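Local coordinates for LIM domain only protein 7 (PDB 2EAQ), which probably binds the C-terminal tails of partner proteins through the PDZ domain described here, at residues I9-T12 against D18-F21; A33-G38 against S44-D49; T58-S61 against E67-E70. One frame throughout, in Å; residues are numbered along the deposited sequence.

Contact 1 of 3, residues I9-T12 against D18-F21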
ATOM      1  N   ILE A   9      -0.779   5.072   6.980  1.00  5.34           N
ATOM      2  CA  ILE A   9      -1.535   6.003   6.095  1.00  6.78           C
ATOM      3  C   ILE A   9      -2.959   5.996   6.639  1.00  6.27           C
ATOM      4  O   ILE A   9      -3.484   4.943   6.988  1.00  6.02           O
ATOM      5  CB  ILE A   9      -1.500   5.554   4.586  1.00  5.76           C
ATOM      6  CG1 ILE A   9      -0.060   5.156   4.242  1.00  6.10           C
ATOM      7  CG2 ILE A   9      -2.018   6.685   3.710  1.00  7.22           C
ATOM      8  CD1 ILE A   9       0.122   4.740   2.788  1.00  9.39           C
ATOM      9  N   ASN A  10      -3.580   7.163   6.737  1.00  4.83           N
ATOM     10  CA  ASN A  10      -4.930   7.271   7.336  1.00  5.37           C
ATOM     11  C   ASN A  10      -5.772   8.284   6.640  1.00  6.24           C
ATOM     12  O   ASN A  10      -5.248   9.333   6.238  1.00  9.27           O
ATOM     13  CB  ASN A  10      -4.826   7.703   8.806  1.00  5.54           C
ATOM     14  CG  ASN A  10      -4.017   6.736   9.627  1.00  5.07           C
ATOM     15  OD1 ASN A  10      -4.532   5.733  10.113  1.00  6.01           O
ATOM     16  ND2 ASN A  10      -2.733   7.003   9.760  1.00  5.90           N
ATOM     17  N   GLN A  11      -7.065   7.995   6.453  1.00  5.71           N
ATOM     18  CA  GLN A  11      -7.980   8.984   5.881  1.00  7.18           C
ATOM     19  C   GLN A  11      -9.363   8.692   6.428  1.00  6.63           C
ATOM     20  O   GLN A  11      -9.527   7.747   7.195  1.00  5.72           O
ATOM     21  CB  GLN A  11      -7.912   8.969   4.332  1.00  7.33           C
ATOM     22  CG  GLN A  11      -8.400   7.664   3.719  1.00  7.40           C
ATOM     23  CD  GLN A  11      -8.376   7.650   2.243  1.00  7.49           C
ATOM     24  OE1 GLN A  11      -9.211   6.938   1.643  1.00 12.31           O
ATOM     25  NE2 GLN A  11      -7.546   8.399   1.651  1.00  7.14           N
ATOM     26  N   THR A  12     -10.331   9.528   6.093  1.00  7.23           N
ATOM     27  CA  THR A  12     -11.676   9.325   6.658  1.00  6.06           C
ATOM     28  C   THR A  12     -12.250   7.977   6.308  1.00  8.46           C
ATOM     29  O   THR A  12     -12.143   7.545   5.157  1.00  7.58           O
ATOM     30  CB  THR A  12     -12.585  10.367   6.089  1.00  7.80           C
ATOM     31  OG1 THR A  12     -11.995  11.640   6.361  1.00  7.93           O
ATOM     32  CG2 THR A  12     -13.921  10.366   6.835  1.00 12.19           C
ATOM     33  N   ASP A  18      -9.382   7.233  -3.032  1.00 11.69           N
ATOM     34  CA  ASP A  18      -8.429   6.229  -2.536  1.00 11.91           C
ATOM     35  C   ASP A  18      -7.288   6.951  -1.805  1.00 11.03           C
ATOM     36  O   ASP A  18      -7.258   8.164  -1.695  1.00 10.85           O
ATOM     37  CB  ASP A  18      -7.864   5.355  -3.642  1.00 16.68           C
ATOM     38  CG  ASP A  18      -7.216   6.154  -4.733  1.00 18.76           C
ATOM     39  OD1 ASP A  18      -6.290   6.954  -4.479  1.00 24.43           O
ATOM     40  OD2 ASP A  18      -7.654   6.003  -5.915  1.00 24.90           O
ATOM     41  N   PHE A  19      -6.357   6.169  -1.291  1.00  9.12           N
ATOM     42  CA  PHE A  19      -5.263   6.716  -0.489  1.00  7.00           C
ATOM     43  C   PHE A  19      -4.223   7.520  -1.234  1.00  7.12           C
ATOM     44  O   PHE A  19      -3.424   8.203  -0.605  1.00  8.44           O
ATOM     45  CB  PHE A  19      -4.549   5.606   0.277  1.00  5.37           C
ATOM     46  CG  PHE A  19      -5.350   5.007   1.405  1.00  6.14           C
ATOM     47  CD1 PHE A  19      -5.325   5.562   2.677  1.00  7.99           C
ATOM     48  CD2 PHE A  19      -6.111   3.865   1.197  1.00  8.49           C
ATOM     49  CE1 PHE A  19      -6.030   4.981   3.736  1.00  8.35           C
ATOM     50  CE2 PHE A  19      -6.854   3.265   2.268  1.00  9.41           C
ATOM     51  CZ  PHE A  19      -6.796   3.842   3.539  1.00  7.72           C
ATOM     52  N   GLY A  20      -4.255   7.488  -2.559  1.00  8.19           N
ATOM     53  CA  GLY A  20      -3.284   8.311  -3.274  1.00  9.64           C
ATOM     54  C   GLY A  20      -2.158   7.571  -3.914  1.00  7.88           C
ATOM     55  O   GLY A  20      -1.244   8.217  -4.389  1.00 10.36           O
ATOM     56  N   PHE A  21      -2.193   6.232  -3.987  1.00  7.05           N
ATOM     57  CA  PHE A  21      -1.103   5.555  -4.677  1.00  6.10           C
ATOM     58  C   PHE A  21      -1.739   4.462  -5.563  1.00  7.35           C
ATOM     59  O   PHE A  21      -2.892   4.066  -5.361  1.00  7.88           O
ATOM     60  CB  PHE A  21      -0.126   4.932  -3.647  1.00  7.90           C
ATOM     61  CG  PHE A  21      -0.667   3.784  -2.888  1.00  5.09           C
ATOM     62  CD1 PHE A  21      -0.427   2.494  -3.307  1.00  6.65           C
ATOM     63  CD2 PHE A  21      -1.426   3.981  -1.718  1.00  7.08           C
ATOM     64  CE1 PHE A  21      -0.957   1.428  -2.564  1.00 10.04           C
ATOM     65  CE2 PHE A  21      -1.947   2.915  -1.001  1.00  7.87           C
ATOM     66  CZ  PHE A  21      -1.707   1.661  -1.440  1.00  9.09           C
TER
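The side-chain amide of Q11 lies over one face of the F19 phenyl ring, beside the loop that in PDZ domains binds the peptide carboxylate (D18-F21, a variant of the GLGF signature). The two planes are only 18° apart, with Q11 CD 3.7 Å above the plane of the F19 ring and displaced toward its rim. Q11 CG adds an aliphatic contact, 3.6 Å from F19 CE1. This placement follows from a first torsion of 65°, which sets CG between the backbone N and the carbonyl carbon, and from the extended chain beyond it. At the end of that chain, NE2 of Q11 donates a weak bond to the carbonyl O of D18, long at 3.4 Å but nearly straight at 169°. I9 approaches the ring obliquely through its branch methyl CG2, 3.6 Å from F19 CD1. An alanine in place of Q11 would remove the amide stacked on F19 and is likely to leave the D18 carbonyl without this weak donor. Further out, L81 and Q76 also touch the F19 side chain, and its backbone bonds to A41. The loop itself is shaped at G20, where the phi and psi would bring a CB into collision with the carbonyl O of F19. An Asx turn secures this bend: D18 OD1, with its anti lone pair, accepts the G20 backbone N at 2.8 Å.

Contact 2 of 3, residues A33-G38 against S44-D49. With NI (nickel (II) ion), chain C.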
ATOM      1  N   ALA A  33       3.471   2.052  -7.713  1.00  5.35           N
ATOM      2  CA  ALA A  33       3.688   2.590  -9.076  1.00  6.67           C
ATOM      3  C   ALA A  33       3.699   4.124  -9.128  1.00  7.65           C
ATOM      4  O   ALA A  33       4.411   4.763  -9.923  1.00  8.60           O
ATOM      5  CB  ALA A  33       2.590   2.074  -9.992  1.00  7.59           C
ATOM      6  N   SER A  34       2.873   4.735  -8.282  1.00  5.33           N
ATOM      7  CA  SER A  34       2.740   6.199  -8.294  1.00  5.97           C
ATOM      8  C   SER A  34       2.233   6.608  -6.922  1.00  6.12           C
ATOM      9  O   SER A  34       1.590   5.811  -6.207  1.00  6.18           O
ATOM     10  CB  SER A  34       1.714   6.596  -9.373  1.00  7.96           C
ATOM     11  OG  SER A  34       0.373   6.205  -9.018  1.00 12.11           O
ATOM     12  N   VAL A  35       2.568   7.854  -6.539  1.00  6.24           N
ATOM     13  CA  VAL A  35       2.119   8.484  -5.265  1.00  6.25           C
ATOM     14  C   VAL A  35       1.726   9.881  -5.666  1.00  8.10           C
ATOM     15  O   VAL A  35       2.571  10.665  -6.082  1.00 11.28           O
ATOM     16  CB  VAL A  35       3.239   8.470  -4.213  1.00  6.24           C
ATOM     17  CG1 VAL A  35       2.710   9.118  -2.917  1.00  8.13           C
ATOM     18  CG2 VAL A  35       3.643   7.089  -3.881  1.00  5.36           C
ATOM     19  N   GLU A  36       0.443  10.192  -5.487  1.00  6.42           N
ATOM     20  CA  GLU A  36      -0.112  11.451  -5.921  1.00  8.75           C
ATOM     21  C   GLU A  36       0.135  12.617  -4.996  1.00  8.28           C
ATOM     22  O   GLU A  36      -0.005  12.515  -3.778  1.00  8.21           O
ATOM     23  CB  GLU A  36      -1.603  11.311  -6.034  1.00 10.66           C
ATOM     24  CG  GLU A  36      -2.131  10.377  -7.090  1.00 18.98           C
ATOM     25  CD  GLU A  36      -3.661  10.564  -7.099  1.00 25.01           C
ATOM     26  OE1 GLU A  36      -4.156  11.520  -7.768  1.00 30.26           O
ATOM     27  OE2 GLU A  36      -4.341   9.824  -6.381  1.00 24.63           O
ATOM     28  N   ALA A  37       0.577  13.722  -5.561  1.00  7.19           N
ATOM     29  CA  ALA A  37       0.752  14.938  -4.770  1.00  8.33           C
ATOM     30  C   ALA A  37      -0.580  15.286  -4.140  1.00  7.44           C
ATOM     31  O   ALA A  37      -1.650  15.139  -4.735  1.00  7.97           O
ATOM     32  CB  ALA A  37       1.222  16.073  -5.665  1.00  8.79           C
ATOM     33  N   GLY A  38      -0.468  15.717  -2.885  1.00  7.86           N
ATOM     34  CA  GLY A  38      -1.605  16.137  -2.088  1.00  8.59           C
ATOM     35  C   GLY A  38      -2.370  15.038  -1.366  1.00  7.87           C
ATOM     36  O   GLY A  38      -3.323  15.340  -0.641  1.00  7.75           O
ATOM     37  N   SER A  44       2.158  10.607   4.084  1.00  3.94           N
ATOM     38  CA  SER A  44       2.810   9.536   4.878  1.00  3.65           C
ATOM     39  C   SER A  44       4.162   9.117   4.400  1.00  3.20           C
ATOM     40  O   SER A  44       4.851   8.354   5.066  1.00  5.12           O
ATOM     41  CB  SER A  44       1.919   8.307   4.890  1.00  5.42           C
ATOM     42  OG  SER A  44       0.732   8.565   5.666  1.00  6.03           O
ATOM     43  N   GLN A  45       4.562   9.642   3.252  1.00  4.25           N
ATOM     44  CA  GLN A  45       5.882   9.405   2.662  1.00  5.17           C
ATOM     45  C   GLN A  45       6.135   8.016   2.133  1.00  5.69           C
ATOM     46  O   GLN A  45       7.241   7.468   2.212  1.00  7.03           O
ATOM     47  CB  GLN A  45       7.039   9.976   3.533  1.00  6.63           C
ATOM     48  CG  GLN A  45       6.866  11.518   3.684  1.00  8.03           C
ATOM     49  CD  GLN A  45       7.927  12.255   4.407  1.00 11.60           C
ATOM     50  OE1 GLN A  45       7.662  13.379   4.955  1.00 12.09           O
ATOM     51  NE2 GLN A  45       9.113  11.711   4.410  1.00 12.00           N
ATOM     52  N   LEU A  46       5.057   7.440   1.552  1.00  5.70           N
ATOM     53  CA  LEU A  46       5.219   6.205   0.756  1.00  5.85           C
ATOM     54  C   LEU A  46       5.927   6.647  -0.511  1.00  5.26           C
ATOM     55  O   LEU A  46       5.721   7.763  -1.007  1.00  7.30           O
ATOM     56  CB  LEU A  46       3.817   5.691   0.446  1.00  5.45           C
ATOM     57  CG  LEU A  46       3.731   4.419  -0.418  1.00  4.27           C
ATOM     58  CD1 LEU A  46       4.283   3.194   0.451  1.00  6.16           C
ATOM     59  CD2 LEU A  46       2.266   4.141  -0.847  1.00  6.24           C
ATOM     60  N   GLN A  47       6.779   5.795  -1.057  1.00  5.19           N
ATOM     61  CA  GLN A  47       7.518   6.180  -2.277  1.00  7.11           C
ATOM     62  C   GLN A  47       7.389   5.192  -3.432  1.00  5.39           C
ATOM     63  O   GLN A  47       7.239   3.995  -3.205  1.00  6.66           O
ATOM     64  CB  GLN A  47       9.011   6.344  -1.950  1.00  8.52           C
ATOM     65  CG  GLN A  47       9.209   7.519  -0.963  1.00 10.54           C
ATOM     66  CD  GLN A  47      10.637   7.770  -0.561  1.00 14.65           C
ATOM     67  OE1 GLN A  47      11.568   7.221  -1.106  1.00 14.83           O
ATOM     68  NE2 GLN A  47      10.800   8.669   0.435  1.00 14.67           N
ATOM     69  N   VAL A  48       7.432   5.743  -4.645  1.00  6.27           N
ATOM     70  CA  VAL A  48       7.398   4.912  -5.868  1.00  5.81           C
ATOM     71  C   VAL A  48       8.544   3.923  -5.787  1.00  6.56           C
ATOM     72  O   VAL A  48       9.630   4.259  -5.286  1.00  7.67           O
ATOM     73  CB  VAL A  48       7.530   5.797  -7.094  1.00  4.81           C
ATOM     74  CG1 VAL A  48       7.712   4.934  -8.356  1.00  6.70           C
ATOM     75  CG2 VAL A  48       6.318   6.696  -7.207  1.00  7.21           C
ATOM     76  N   ASP A  49       8.255   2.682  -6.232  1.00  7.20           N
ATOM     77  CA  ASP A  49       9.172   1.542  -6.222  1.00  7.67           C
ATOM     78  C   ASP A  49       9.287   0.841  -4.891  1.00  6.58           C
ATOM     79  O   ASP A  49       9.983  -0.182  -4.791  1.00  8.35           O
ATOM     80  CB  ASP A  49      10.574   1.932  -6.712  1.00 10.78           C
ATOM     81  CG  ASP A  49      10.657   2.085  -8.229  1.00 16.78           C
ATOM     82  OD1 ASP A  49       9.843   1.488  -8.946  1.00 17.07           O
ATOM     83  OD2 ASP A  49      11.591   2.787  -8.700  1.00 20.21           O
TER
HETATM   84 NI    NI C2127      11.104   1.881 -10.957  1.00 14.11          NI
HETATM   85  O   HOH W   1      10.835   0.269 -12.806  1.00 46.09           O
HETATM   86  O   HOH W   2      12.464   0.055 -10.492  1.00 41.66           O
HETATM   87  O   HOH W   3      12.298   3.664 -10.626  1.00 73.91           O
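Both carboxylate oxygens of D49 chelate a nickel ion, OD1 at 2.4 Å and OD2 at 2.5 Å from the metal, and three waters also bind it. V48 and V35 carry the contact, their methyls lying on backbone atoms, carbonyl oxygens included, and no hydrogen bond joins the two segments. Both V48 methyls approach the carbonyl O of A33, CG1 at 3.7 Å, and V48 CG2 also reaches CA of S34 at 3.8 Å. V35 reaches back from the strand. With CG1 anti to the backbone N (chi1 -179°), its CG2 falls beside that N and abuts the carbonyl O of L46 at 3.6 Å; the same V35 methyl is 4.3 Å from V48 CG2, a looser touch. The strand is irregular here, since A33 and S34 both face T22 in a classic beta bulge, and S34 OG is bonded to T22 OG1. Before the contact, Q45 takes positive phi in a Schellman motif that ends helix 40-43. Segment 44-49 is thus the loop of the PDZ fold that links this helix to strand 51-55, lying against the bulged end of strand 29-35, with L46 turned inward onto M83 and V85 of strand 80-88 and V35 touching A41 and E42 of the helix.

Contact 3 of 3, residues T58-S61 against E67-E70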
ATOM      1  N   THR A  58      -2.698  -8.508   6.256  1.00  8.96           N
ATOM      2  CA  THR A  58      -2.688  -9.306   5.048  1.00  8.23           C
ATOM      3  C   THR A  58      -1.333  -9.237   4.402  1.00  7.63           C
ATOM      4  O   THR A  58      -0.912  -8.191   3.916  1.00  7.86           O
ATOM      5  CB  THR A  58      -3.734  -8.752   4.056  1.00  9.22           C
ATOM      6  OG1 THR A  58      -5.038  -8.863   4.630  1.00 12.48           O
ATOM      7  CG2 THR A  58      -3.722  -9.508   2.753  1.00 10.53           C
ATOM      8  N   LYS A  59      -0.628 -10.378   4.394  1.00  9.31           N
ATOM      9  CA  LYS A  59       0.667 -10.445   3.713  1.00  9.49           C
ATOM     10  C   LYS A  59       0.358 -10.780   2.243  1.00 10.76           C
ATOM     11  O   LYS A  59      -0.431 -11.701   1.931  1.00 13.51           O
ATOM     12  CB  LYS A  59       1.527 -11.550   4.358  1.00 12.85           C
ATOM     13  CG  LYS A  59       2.945 -11.623   3.827  1.00 17.29           C
ATOM     14  CD  LYS A  59       3.752 -12.761   4.448  1.00 22.13           C
ATOM     15  CE  LYS A  59       5.251 -12.519   4.234  1.00 26.99           C
ATOM     16  NZ  LYS A  59       5.608 -12.201   2.775  1.00 27.22           N
ATOM     17  N   PHE A  60       0.940 -10.049   1.313  1.00  8.36           N
ATOM     18  CA  PHE A  60       0.727 -10.366  -0.101  1.00 11.14           C
ATOM     19  C   PHE A  60       1.348 -11.691  -0.517  1.00 10.52           C
ATOM     20  O   PHE A  60       2.482 -12.060  -0.104  1.00 12.72           O
ATOM     21  CB  PHE A  60       1.397  -9.302  -0.972  1.00  9.88           C
ATOM     22  CG  PHE A  60       1.246  -9.551  -2.451  1.00  9.05           C
ATOM     23  CD1 PHE A  60       0.016  -9.331  -3.067  1.00  7.88           C
ATOM     24  CD2 PHE A  60       2.307 -10.096  -3.184  1.00  8.57           C
ATOM     25  CE1 PHE A  60      -0.187  -9.654  -4.430  1.00  8.41           C
ATOM     26  CE2 PHE A  60       2.135 -10.426  -4.531  1.00  8.44           C
ATOM     27  CZ  PHE A  60       0.900 -10.215  -5.149  1.00  8.52           C
ATOM     28  N   SER A  61       0.618 -12.402  -1.350  1.00 12.40           N
ATOM     29  CA  SER A  61       1.244 -13.553  -1.978  1.00 13.28           C
ATOM     30  C   SER A  61       0.667 -13.615  -3.376  1.00 10.97           C
ATOM     31  O   SER A  61      -0.536 -13.355  -3.599  1.00 11.85           O
ATOM     32  CB  SER A  61       0.997 -14.864  -1.255  1.00 14.67           C
ATOM     33  OG  SER A  61       1.349 -15.947  -2.113  1.00 21.51           O
ATOM     34  N   GLU A  67      -7.693 -12.234  -2.178  1.00 11.94           N
ATOM     35  CA  GLU A  67      -7.677 -11.736  -0.773  1.00 11.93           C
ATOM     36  C   GLU A  67      -6.945 -10.414  -0.695  1.00 11.07           C
ATOM     37  O   GLU A  67      -7.310  -9.545   0.077  1.00  9.83           O
ATOM     38  CB  GLU A  67      -7.039 -12.736   0.162  1.00 12.68           C
ATOM     39  CG  GLU A  67      -8.006 -13.927   0.316  1.00 16.01           C
ATOM     40  CD  GLU A  67      -7.429 -15.116   1.048  1.00 16.05           C
ATOM     41  OE1 GLU A  67      -6.286 -15.049   1.554  1.00 19.02           O
ATOM     42  OE2 GLU A  67      -8.150 -16.166   1.082  1.00 20.16           O
ATOM     43  N   TRP A  68      -5.929 -10.217  -1.528  1.00  9.25           N
ATOM     44  CA  TRP A  68      -5.232  -8.937  -1.510  1.00  9.86           C
ATOM     45  C   TRP A  68      -6.155  -7.786  -1.884  1.00 10.03           C
ATOM     46  O   TRP A  68      -6.256  -6.732  -1.182  1.00  9.34           O
ATOM     47  CB  TRP A  68      -4.074  -8.988  -2.487  1.00  9.59           C
ATOM     48  CG  TRP A  68      -3.396  -7.623  -2.486  1.00 10.12           C
ATOM     49  CD1 TRP A  68      -3.560  -6.600  -3.380  1.00 10.58           C
ATOM     50  CD2 TRP A  68      -2.533  -7.160  -1.475  1.00 11.30           C
ATOM     51  NE1 TRP A  68      -2.842  -5.511  -2.966  1.00 12.03           N
ATOM     52  CE2 TRP A  68      -2.200  -5.824  -1.792  1.00 11.10           C
ATOM     53  CE3 TRP A  68      -1.985  -7.749  -0.315  1.00 11.26           C
ATOM     54  CZ2 TRP A  68      -1.343  -5.051  -0.993  1.00 12.56           C
ATOM     55  CZ3 TRP A  68      -1.129  -6.975   0.467  1.00 12.30           C
ATOM     56  CH2 TRP A  68      -0.817  -5.650   0.132  1.00 13.66           C
ATOM     57  N   GLU A  69      -6.867  -7.970  -2.984  1.00 11.12           N
ATOM     58  CA  GLU A  69      -7.759  -6.973  -3.419  1.00 11.73           C
ATOM     59  C   GLU A  69      -8.844  -6.714  -2.401  1.00 10.17           C
ATOM     60  O   GLU A  69      -9.228  -5.549  -2.168  1.00 10.03           O
ATOM     61  CB  GLU A  69      -8.306  -7.347  -4.786  1.00 16.17           C
ATOM     62  CG  GLU A  69      -7.131  -7.258  -5.832  1.00 21.37           C
ATOM     63  CD  GLU A  69      -7.589  -7.518  -7.281  1.00 25.33           C
ATOM     64  OE1 GLU A  69      -7.302  -6.653  -8.129  1.00 24.25           O
ATOM     65  OE2 GLU A  69      -8.229  -8.572  -7.536  1.00 29.57           O
ATOM     66  N   GLU A  70      -9.343  -7.756  -1.754  1.00  9.70           N
ATOM     67  CA  GLU A  70     -10.347  -7.564  -0.701  1.00 10.82           C
ATOM     68  C   GLU A  70      -9.755  -6.803   0.477  1.00  8.54           C
ATOM     69  O   GLU A  70     -10.437  -5.955   1.053  1.00  9.04           O
ATOM     70  CB  GLU A  70     -10.924  -8.920  -0.259  1.00 10.35           C
ATOM     71  CG  GLU A  70     -11.803  -9.485  -1.374  1.00 13.59           C
ATOM     72  CD  GLU A  70     -12.295 -10.919  -1.183  1.00 19.94           C
ATOM     73  OE1 GLU A  70     -11.812 -11.694  -0.324  1.00 16.28           O
ATOM     74  OE2 GLU A  70     -13.178 -11.314  -1.987  1.00 19.07           O
TER
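F60 presents the edge of its ring to the face of the W68 indole, a T-shaped pair. The evidence is in the angle and the spacing: the planes stand at 86°, and the centroids of the F60 ring and the five-membered ring of W68 are 5.4 Å apart. F60 CD1 is the atom that lands, 3.5 Å above the W68 plane and offset toward its rim, with W68 CD2 its nearest atom at 3.7 Å. W68 CG lies in the plane of the F60 ring, and F60 CD1 sits over the CG-CD2-CE3 side of the indole. The F60 chi1 of 179° carries its CG away from the backbone N and lets CD1 reach that face. F60 CB also takes part, 3.7 Å from W68 CZ3. T58 meets the benzo portion of the indole through its methyl, CG2 standing 3.9 Å from CE3 of W68, while its carbonyl O lies near the indole plane at the rim, 3.7 Å from W68 CZ3. That edge-on position would be consistent with a weak electrostatic attraction to the ring C-H; no hydrogen bond crosses the contact. I30 of strand 29-35 touches both aromatic side chains, and I52 and I55 of strand 51-55 also meet W68. The start of the helix has a polar anchor in the bond from E67 N to D64 OD1. The whole arrangement docks helix 65-78 onto the short edge strand 58-59 and the loop that follows it, as in the PDZ fold, where this second helix forms one wall of the peptide-binding groove.

Contacts 1 and 2 are joined directly, their centres 11 Å apart: G20 O lies 2.8 Å from E36 N, a probable hydrogen bond tying the probable carboxylate-binding loop to the end of strand 29-35. F21 CB also packs on S34 O at 3.2 Å. Contact 3 stands about 17 Å from contact 1 and about 20 Å from contact 2 between centres, yet contacts 1 and 3 reach the same four-stranded sheet. D49 of contact 2 binds a nickel ion directly; the N10 side chain of contact 1 lies about 7 Å from a bound nickel. By analogy with other PDZ domains, a peptide would probably lie between strand 21-26, which begins at F21 of contact 1, and helix 65-78.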